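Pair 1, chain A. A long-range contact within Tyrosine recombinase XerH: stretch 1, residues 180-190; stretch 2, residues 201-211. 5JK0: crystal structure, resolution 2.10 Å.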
# COMPACT_ATOMS: atom_id res chain seq x y z
N GLU A 180 -20.95 29.17 3.04
CA GLU A 180 -20.16 29.71 1.94
C GLU A 180 -20.92 29.63 0.61
O GLU A 180 -20.77 30.49 -0.25
CB GLU A 180 -18.82 28.98 1.83
CG GLU A 180 -17.87 29.26 2.98
CD GLU A 180 -16.65 28.35 2.97
OE1 GLU A 180 -16.69 27.31 2.30
OE2 GLU A 180 -15.65 28.69 3.64
N LEU A 181 -21.73 28.58 0.47
CA LEU A 181 -22.56 28.42 -0.73
C LEU A 181 -23.61 29.52 -0.82
O LEU A 181 -23.94 29.98 -1.91
CB LEU A 181 -23.23 27.04 -0.73
CG LEU A 181 -22.40 25.86 -1.21
CD1 LEU A 181 -23.07 24.54 -0.84
CD2 LEU A 181 -22.18 25.94 -2.71
N GLU A 182 -24.12 29.94 0.33
CA GLU A 182 -25.10 31.01 0.39
C GLU A 182 -24.49 32.33 -0.07
O GLU A 182 -25.13 33.10 -0.79
CB GLU A 182 -25.66 31.16 1.81
N LYS A 183 -23.26 32.58 0.35
CA LYS A 183 -22.56 33.81 -0.02
C LYS A 183 -22.22 33.83 -1.51
O LYS A 183 -22.16 34.89 -2.12
CB LYS A 183 -21.28 33.97 0.81
N PHE A 184 -22.00 32.65 -2.08
CA PHE A 184 -21.66 32.54 -3.49
C PHE A 184 -22.87 32.83 -4.37
O PHE A 184 -22.75 33.51 -5.39
CB PHE A 184 -21.11 31.15 -3.80
CG PHE A 184 -20.76 30.95 -5.25
CD1 PHE A 184 -19.58 31.47 -5.77
CD2 PHE A 184 -21.60 30.24 -6.09
CE1 PHE A 184 -19.26 31.28 -7.11
CE2 PHE A 184 -21.28 30.05 -7.42
CZ PHE A 184 -20.11 30.58 -7.93
N LEU A 185 -24.03 32.31 -3.97
CA LEU A 185 -25.27 32.53 -4.71
C LEU A 185 -25.63 34.01 -4.74
O LEU A 185 -26.15 34.51 -5.75
CB LEU A 185 -26.41 31.72 -4.10
CG LEU A 185 -26.36 30.20 -4.32
CD1 LEU A 185 -27.43 29.51 -3.51
CD2 LEU A 185 -26.51 29.87 -5.80
N GLU A 186 -25.36 34.71 -3.65
CA GLU A 186 -25.61 36.15 -3.56
C GLU A 186 -24.71 36.91 -4.52
O GLU A 186 -25.14 37.87 -5.17
CB GLU A 186 -25.39 36.65 -2.14
CG GLU A 186 -26.33 36.05 -1.10
CD GLU A 186 -26.02 36.52 0.30
OE1 GLU A 186 -26.65 36.01 1.26
OE2 GLU A 186 -25.15 37.41 0.46
N SER A 187 -23.45 36.49 -4.60
CA SER A 187 -22.45 37.17 -5.40
C SER A 187 -22.72 37.03 -6.90
O SER A 187 -22.27 37.86 -7.70
CB SER A 187 -21.05 36.65 -5.07
OG SER A 187 -20.77 36.81 -3.69
N ILE A 188 -23.44 35.98 -7.28
CA ILE A 188 -23.80 35.76 -8.67
C ILE A 188 -24.66 36.91 -9.19
O ILE A 188 -24.49 37.37 -10.32
CB ILE A 188 -24.56 34.42 -8.86
CG1 ILE A 188 -23.67 33.25 -8.46
CG2 ILE A 188 -25.02 34.26 -10.30
CD1 ILE A 188 -24.32 31.89 -8.63
N ASP A 189 -25.59 37.37 -8.35
CA ASP A 189 -26.50 38.45 -8.73
C ASP A 189 -25.92 39.82 -8.41
O ASP A 189 -26.30 40.82 -9.02
CB ASP A 189 -27.84 38.28 -8.02
CG ASP A 189 -28.49 36.94 -8.32
OD1 ASP A 189 -28.35 36.45 -9.46
OD2 ASP A 189 -29.15 36.39 -7.42
N LYS A 190 -24.99 39.87 -7.46
CA LYS A 190 -24.44 41.14 -6.99
C LYS A 190 -23.28 41.64 -7.84
O LYS A 190 -23.02 42.84 -7.91
CB LYS A 190 -23.99 41.01 -5.53
N ASN A 201 -25.05 33.97 -18.37
CA ASN A 201 -24.05 33.49 -17.43
C ASN A 201 -24.62 33.17 -16.06
O ASN A 201 -24.22 32.18 -15.43
CB ASN A 201 -22.92 34.51 -17.30
CG ASN A 201 -22.12 34.66 -18.58
OD1 ASN A 201 -22.54 34.20 -19.64
ND2 ASN A 201 -20.97 35.32 -18.49
N ARG A 202 -25.54 34.00 -15.58
CA ARG A 202 -26.17 33.75 -14.29
C ARG A 202 -26.96 32.45 -14.30
O ARG A 202 -26.87 31.65 -13.37
CB ARG A 202 -27.09 34.91 -13.90
CG ARG A 202 -26.35 36.14 -13.41
CD ARG A 202 -27.25 37.03 -12.57
NE ARG A 202 -28.43 37.47 -13.31
CZ ARG A 202 -29.49 38.04 -12.76
NH1 ARG A 202 -30.51 38.42 -13.51
NH2 ARG A 202 -29.53 38.24 -11.45
N LEU A 203 -27.73 32.23 -15.37
CA LEU A 203 -28.51 31.01 -15.51
C LEU A 203 -27.62 29.78 -15.60
O LEU A 203 -27.92 28.74 -15.02
CB LEU A 203 -29.42 31.10 -16.74
CG LEU A 203 -30.28 29.87 -17.04
CD1 LEU A 203 -31.21 29.56 -15.88
CD2 LEU A 203 -31.07 30.07 -18.33
N LEU A 204 -26.51 29.91 -16.32
CA LEU A 204 -25.58 28.80 -16.52
C LEU A 204 -24.95 28.34 -15.21
O LEU A 204 -24.92 27.15 -14.90
CB LEU A 204 -24.48 29.20 -17.51
CG LEU A 204 -23.36 28.18 -17.73
CD1 LEU A 204 -23.91 26.86 -18.24
CD2 LEU A 204 -22.32 28.74 -18.70
N ILE A 205 -24.45 29.30 -14.43
CA ILE A 205 -23.75 29.00 -13.19
C ILE A 205 -24.70 28.49 -12.11
O ILE A 205 -24.36 27.56 -11.37
CB ILE A 205 -22.99 30.24 -12.67
CG1 ILE A 205 -21.94 30.68 -13.70
CG2 ILE A 205 -22.32 29.95 -11.34
CD1 ILE A 205 -21.07 31.83 -13.24
N LYS A 206 -25.88 29.08 -12.02
CA LYS A 206 -26.85 28.68 -10.99
C LYS A 206 -27.32 27.24 -11.16
O LYS A 206 -27.49 26.52 -10.18
CB LYS A 206 -28.05 29.63 -10.98
CG LYS A 206 -27.74 30.99 -10.39
CD LYS A 206 -29.00 31.73 -9.96
CE LYS A 206 -28.65 33.08 -9.37
NZ LYS A 206 -29.60 33.50 -8.31
N ILE A 207 -27.54 26.82 -12.41
CA ILE A 207 -27.97 25.46 -12.68
C ILE A 207 -26.91 24.46 -12.22
O ILE A 207 -27.22 23.40 -11.69
CB ILE A 207 -28.27 25.25 -14.18
CG1 ILE A 207 -29.51 26.05 -14.59
CG2 ILE A 207 -28.48 23.78 -14.50
CD1 ILE A 207 -29.87 25.92 -16.05
N ILE A 208 -25.64 24.82 -12.41
CA ILE A 208 -24.52 24.00 -11.97
C ILE A 208 -24.49 23.88 -10.44
O ILE A 208 -24.30 22.79 -9.90
CB ILE A 208 -23.18 24.56 -12.46
CG1 ILE A 208 -23.10 24.47 -13.99
CG2 ILE A 208 -22.01 23.81 -11.83
CD1 ILE A 208 -21.77 24.93 -14.56
N VAL A 209 -24.69 25.00 -9.76
CA VAL A 209 -24.65 25.02 -8.30
C VAL A 209 -25.73 24.13 -7.68
O VAL A 209 -25.45 23.36 -6.76
CB VAL A 209 -24.82 26.46 -7.76
CG1 VAL A 209 -24.92 26.45 -6.24
CG2 VAL A 209 -23.67 27.34 -8.21
N PHE A 210 -26.95 24.23 -8.20
CA PHE A 210 -28.08 23.54 -7.61
C PHE A 210 -28.17 22.06 -7.99
O PHE A 210 -28.70 21.25 -7.23
CB PHE A 210 -29.39 24.24 -7.99
CG PHE A 210 -29.58 25.58 -7.34
CD1 PHE A 210 -29.60 25.69 -5.96
CD2 PHE A 210 -29.75 26.72 -8.10
CE1 PHE A 210 -29.77 26.92 -5.35
CE2 PHE A 210 -29.93 27.95 -7.50
CZ PHE A 210 -29.94 28.05 -6.12
N THR A 211 -27.66 21.70 -9.16
CA THR A 211 -27.74 20.32 -9.63
C THR A 211 -26.42 19.57 -9.45
O THR A 211 -26.42 18.36 -9.23
CB THR A 211 -28.15 20.25 -11.12
OG1 THR A 211 -27.18 20.95 -11.92
CG2 THR A 211 -29.52 20.88 -11.33

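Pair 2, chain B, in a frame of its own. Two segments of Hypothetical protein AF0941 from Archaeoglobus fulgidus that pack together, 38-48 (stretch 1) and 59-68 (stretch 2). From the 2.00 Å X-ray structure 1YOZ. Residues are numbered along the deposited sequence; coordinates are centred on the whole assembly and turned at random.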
# COMPACT_ATOMS: atom_id res chain seq x y z
N MET B 38 15.27 -7.02 3.61
CA MET B 38 14.05 -7.25 2.83
C MET B 38 13.74 -6.06 1.92
O MET B 38 13.48 -6.25 0.76
CB MET B 38 12.84 -7.44 3.78
CG MET B 38 11.91 -8.58 3.44
SD MET B 38 10.58 -8.78 4.60
CE MET B 38 11.45 -9.06 6.06
N PHE B 39 13.74 -4.84 2.47
CA PHE B 39 13.56 -3.65 1.62
C PHE B 39 14.70 -3.48 0.62
O PHE B 39 14.46 -3.05 -0.50
CB PHE B 39 13.34 -2.36 2.44
CG PHE B 39 12.00 -2.32 3.10
CD1 PHE B 39 10.88 -1.85 2.40
CD2 PHE B 39 11.84 -2.75 4.40
CE1 PHE B 39 9.62 -1.80 3.01
CE2 PHE B 39 10.58 -2.70 5.03
CZ PHE B 39 9.48 -2.24 4.32
N ARG B 40 15.95 -3.77 1.03
CA ARG B 40 17.05 -3.76 0.02
C ARG B 40 16.75 -4.74 -1.12
O ARG B 40 16.93 -4.39 -2.30
CB ARG B 40 18.43 -4.13 0.60
CG ARG B 40 19.07 -3.13 1.51
CD ARG B 40 20.47 -3.65 1.97
NE ARG B 40 20.86 -2.94 3.19
CZ ARG B 40 20.89 -3.46 4.42
NH1 ARG B 40 20.57 -4.73 4.63
NH2 ARG B 40 21.28 -2.70 5.43
N SER B 41 16.33 -5.98 -0.78
CA SER B 41 16.03 -6.94 -1.83
C SER B 41 14.88 -6.52 -2.71
O SER B 41 14.88 -6.81 -3.90
CB SER B 41 15.77 -8.36 -1.32
OG SER B 41 15.02 -8.36 -0.14
N ASP B 42 13.86 -5.87 -2.11
CA ASP B 42 12.75 -5.31 -2.87
C ASP B 42 13.20 -4.27 -3.87
O ASP B 42 12.76 -4.30 -5.02
CB ASP B 42 11.72 -4.67 -1.92
CG ASP B 42 10.81 -5.71 -1.26
OD1 ASP B 42 10.91 -6.94 -1.58
OD2 ASP B 42 9.99 -5.27 -0.42
N CYS B 43 14.04 -3.32 -3.43
CA CYS B 43 14.54 -2.29 -4.38
C CYS B 43 15.19 -2.95 -5.58
O CYS B 43 14.99 -2.52 -6.73
CB CYS B 43 15.56 -1.42 -3.69
SG CYS B 43 14.74 -0.26 -2.52
N GLU B 44 16.00 -3.97 -5.30
CA GLU B 44 16.69 -4.70 -6.38
C GLU B 44 15.70 -5.39 -7.28
O GLU B 44 15.84 -5.31 -8.48
CB GLU B 44 17.71 -5.70 -5.85
CG GLU B 44 18.36 -6.55 -7.02
CD GLU B 44 19.40 -7.49 -6.51
OE1 GLU B 44 19.02 -8.37 -5.67
OE2 GLU B 44 20.58 -7.34 -6.92
N GLU B 45 14.69 -6.08 -6.74
CA GLU B 45 13.67 -6.71 -7.62
C GLU B 45 13.00 -5.66 -8.51
O GLU B 45 12.83 -5.85 -9.75
CB GLU B 45 12.58 -7.47 -6.81
CG GLU B 45 11.60 -8.15 -7.70
CD GLU B 45 10.65 -9.16 -7.02
OE1 GLU B 45 10.68 -9.30 -5.76
OE2 GLU B 45 9.87 -9.79 -7.77
N ILE B 46 12.63 -4.53 -7.88
CA ILE B 46 11.96 -3.44 -8.59
C ILE B 46 12.88 -2.87 -9.70
O ILE B 46 12.49 -2.71 -10.88
CB ILE B 46 11.59 -2.30 -7.58
CG1 ILE B 46 10.53 -2.81 -6.57
CG2 ILE B 46 11.11 -1.03 -8.30
CD1 ILE B 46 10.49 -2.05 -5.26
N LEU B 47 14.10 -2.57 -9.30
CA LEU B 47 15.08 -2.11 -10.29
C LEU B 47 15.20 -3.10 -11.45
O LEU B 47 15.17 -2.67 -12.59
CB LEU B 47 16.42 -1.78 -9.64
CG LEU B 47 16.55 -0.34 -9.14
CD1 LEU B 47 17.83 -0.19 -8.39
CD2 LEU B 47 16.53 0.64 -10.31
N ASN B 48 15.24 -4.41 -11.17
CA ASN B 48 15.31 -5.43 -12.25
C ASN B 48 14.12 -5.58 -13.19
O ASN B 48 14.28 -5.91 -14.38
CB ASN B 48 15.76 -6.79 -11.70
CG ASN B 48 17.19 -6.78 -11.24
OD1 ASN B 48 17.94 -5.84 -11.55
ND2 ASN B 48 17.58 -7.80 -10.48
N GLU B 59 6.10 3.27 -13.67
CA GLU B 59 5.61 2.22 -12.78
C GLU B 59 6.60 1.99 -11.66
O GLU B 59 6.21 1.81 -10.51
CB GLU B 59 5.42 0.85 -13.45
CG GLU B 59 4.21 0.62 -14.30
CD GLU B 59 2.94 0.42 -13.53
OE1 GLU B 59 2.72 -0.65 -12.91
OE2 GLU B 59 2.13 1.32 -13.60
N VAL B 60 7.90 1.89 -11.97
CA VAL B 60 8.81 1.65 -10.88
C VAL B 60 8.95 2.86 -9.99
O VAL B 60 9.19 2.69 -8.81
CB VAL B 60 10.20 1.07 -11.28
CG1 VAL B 60 10.05 -0.31 -11.97
CG2 VAL B 60 10.97 2.07 -12.10
N GLN B 61 8.82 4.07 -10.55
CA GLN B 61 8.79 5.33 -9.76
C GLN B 61 7.63 5.37 -8.77
O GLN B 61 7.78 5.80 -7.67
CB GLN B 61 8.61 6.53 -10.70
CG GLN B 61 9.82 6.87 -11.57
CD GLN B 61 9.55 8.10 -12.45
OE1 GLN B 61 8.59 8.13 -13.25
NE2 GLN B 61 10.36 9.11 -12.28
N ARG B 62 6.46 4.95 -9.21
CA ARG B 62 5.31 4.77 -8.33
C ARG B 62 5.62 3.76 -7.22
O ARG B 62 5.46 4.06 -6.05
CB ARG B 62 4.14 4.32 -9.20
CG ARG B 62 2.78 4.35 -8.52
CD ARG B 62 2.43 2.98 -7.98
NE ARG B 62 1.04 2.98 -7.52
CZ ARG B 62 0.32 1.88 -7.32
NH1 ARG B 62 0.86 0.68 -7.48
NH2 ARG B 62 -0.94 2.02 -6.86
N ASN B 63 6.14 2.57 -7.56
CA ASN B 63 6.51 1.60 -6.51
C ASN B 63 7.50 2.16 -5.47
O ASN B 63 7.38 1.91 -4.27
CB ASN B 63 7.06 0.32 -7.17
CG ASN B 63 7.08 -0.91 -6.24
OD1 ASN B 63 7.13 -2.03 -6.75
ND2 ASN B 63 7.06 -0.73 -4.91
N PHE B 64 8.49 2.90 -5.92
CA PHE B 64 9.50 3.42 -4.99
C PHE B 64 8.87 4.51 -4.13
O PHE B 64 9.16 4.60 -2.96
CB PHE B 64 10.69 4.02 -5.74
CG PHE B 64 11.68 3.00 -6.23
CD1 PHE B 64 12.22 2.06 -5.36
CD2 PHE B 64 12.10 3.02 -7.57
CE1 PHE B 64 13.13 1.13 -5.80
CE2 PHE B 64 13.03 2.07 -8.05
CZ PHE B 64 13.55 1.14 -7.15
N TYR B 65 8.00 5.35 -4.71
CA TYR B 65 7.27 6.36 -3.91
C TYR B 65 6.41 5.72 -2.81
O TYR B 65 6.46 6.08 -1.64
CB TYR B 65 6.42 7.23 -4.80
CG TYR B 65 5.77 8.35 -4.02
CD1 TYR B 65 6.52 9.48 -3.62
CD2 TYR B 65 4.42 8.31 -3.73
CE1 TYR B 65 5.88 10.55 -2.88
CE2 TYR B 65 3.78 9.37 -3.01
CZ TYR B 65 4.51 10.46 -2.60
OH TYR B 65 3.83 11.45 -1.94
N LEU B 66 5.65 4.71 -3.18
CA LEU B 66 4.83 4.02 -2.19
C LEU B 66 5.70 3.30 -1.16
O LEU B 66 5.36 3.22 0.02
CB LEU B 66 3.86 3.02 -2.87
CG LEU B 66 2.72 3.48 -3.80
CD1 LEU B 66 1.78 2.34 -4.21
CD2 LEU B 66 1.95 4.52 -3.06
N LEU B 67 6.82 2.74 -1.60
CA LEU B 67 7.66 1.96 -0.71
C LEU B 67 8.37 2.90 0.28
O LEU B 67 8.44 2.64 1.48
CB LEU B 67 8.68 1.12 -1.55
CG LEU B 67 9.37 -0.02 -0.81
CD1 LEU B 67 8.42 -1.16 -0.54
CD2 LEU B 67 10.63 -0.51 -1.55
N LYS B 68 8.88 4.00 -0.23
CA LYS B 68 9.48 5.06 0.62
C LYS B 68 8.47 5.61 1.62
O LYS B 68 8.68 5.59 2.84
CB LYS B 68 10.06 6.17 -0.29
CG LYS B 68 10.56 7.38 0.48
CD LYS B 68 10.69 8.61 -0.46
CE LYS B 68 12.14 8.76 -0.83
NZ LYS B 68 12.34 9.79 -1.93

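What backbone arrangement do the two pairs share? Each consists of two helices running antiparallel, with an angle of 170° between their directions in pair 1 and 167° in pair 2, and with axes that approach to 10.4 Å and 10.1 Å. The N, CA and C atoms of 14 central residues superpose with an RMSD of 0.4 Å. The register agrees as well: the CA atoms of Ile A188 and Arg A202 lie 6.4 Å apart, and those of the matching Ile B46 and Val B60 are also 6.4 Å apart. The buried areas are similar, 481 Å² in pair 1 and 423 Å² in pair 2.

Which position is kept in both sequence and shape? Ile A188 matches Ile B46, with the same m, t rotamer and side-chain centres only 0.7 Å apart, and both point toward the opposing helix. In pair 2 this isoleucine is a knob in a hole made by Val B60, Asn B63, Phe B64 and Leu B67; its CG2 lies over the face of the Phe B64 ring, 3.8 Å from the ring centroid, in a CH-pi contact. In pair 1 the neighbours at the matching positions differ. Ile A188 CD1 meets Ile A205 CG2 at 3.9 Å, while Ile A188 CG2 rests 3.9 Å from Arg A202 CG and 3.9 Å from Lys A206 CE, so the aliphatic parts of two charged side chains help to cover it.

How can a lysine and a phenylalanine occupy the same place? Lys A206 and Phe B64 have side-chain centres 0.7 Å apart, and in both the CA-to-CB bond points sideways while the end comes nearer the other helix. The answer lies in what stands opposite. Asp A189 receives Lys A206 NZ at OD2, a salt bridge of 3.1 Å, and Arg A202 NH2 at OD1, a salt bridge of 2.9 Å, so one carboxylate links two basic residues one helical turn apart. The position of Asp A189 is taken in pair 2 by Leu B47, whose CG sits 3.9 Å from Phe B64 CZ at the ring edge. Charge pairing is thus replaced by apolar contact, and no hydrogen bond crosses between the stretches of pair 2.

How is the other end of the contact filled? Val A209 and Leu B67 match, and each points toward the opposite helix. Val A209 is shared by Phe A184, whose CE2 is 3.7 Å from Val A209 CG2, and Leu A185, whose CD2 is 3.8 Å from Val A209 CG1. The longer Leu B67 is a knob among Phe B39, Asp B42, Cys B43 and Ile B46, with its CD1 3.8 Å from Phe B39 CE1 at the ring edge. The aromatic ring contributed by the first helix therefore changes place: it belongs to Phe A184 in pair 1, where Asp B42 is the match, and to Phe B39 in pair 2, where Leu A181 is the match.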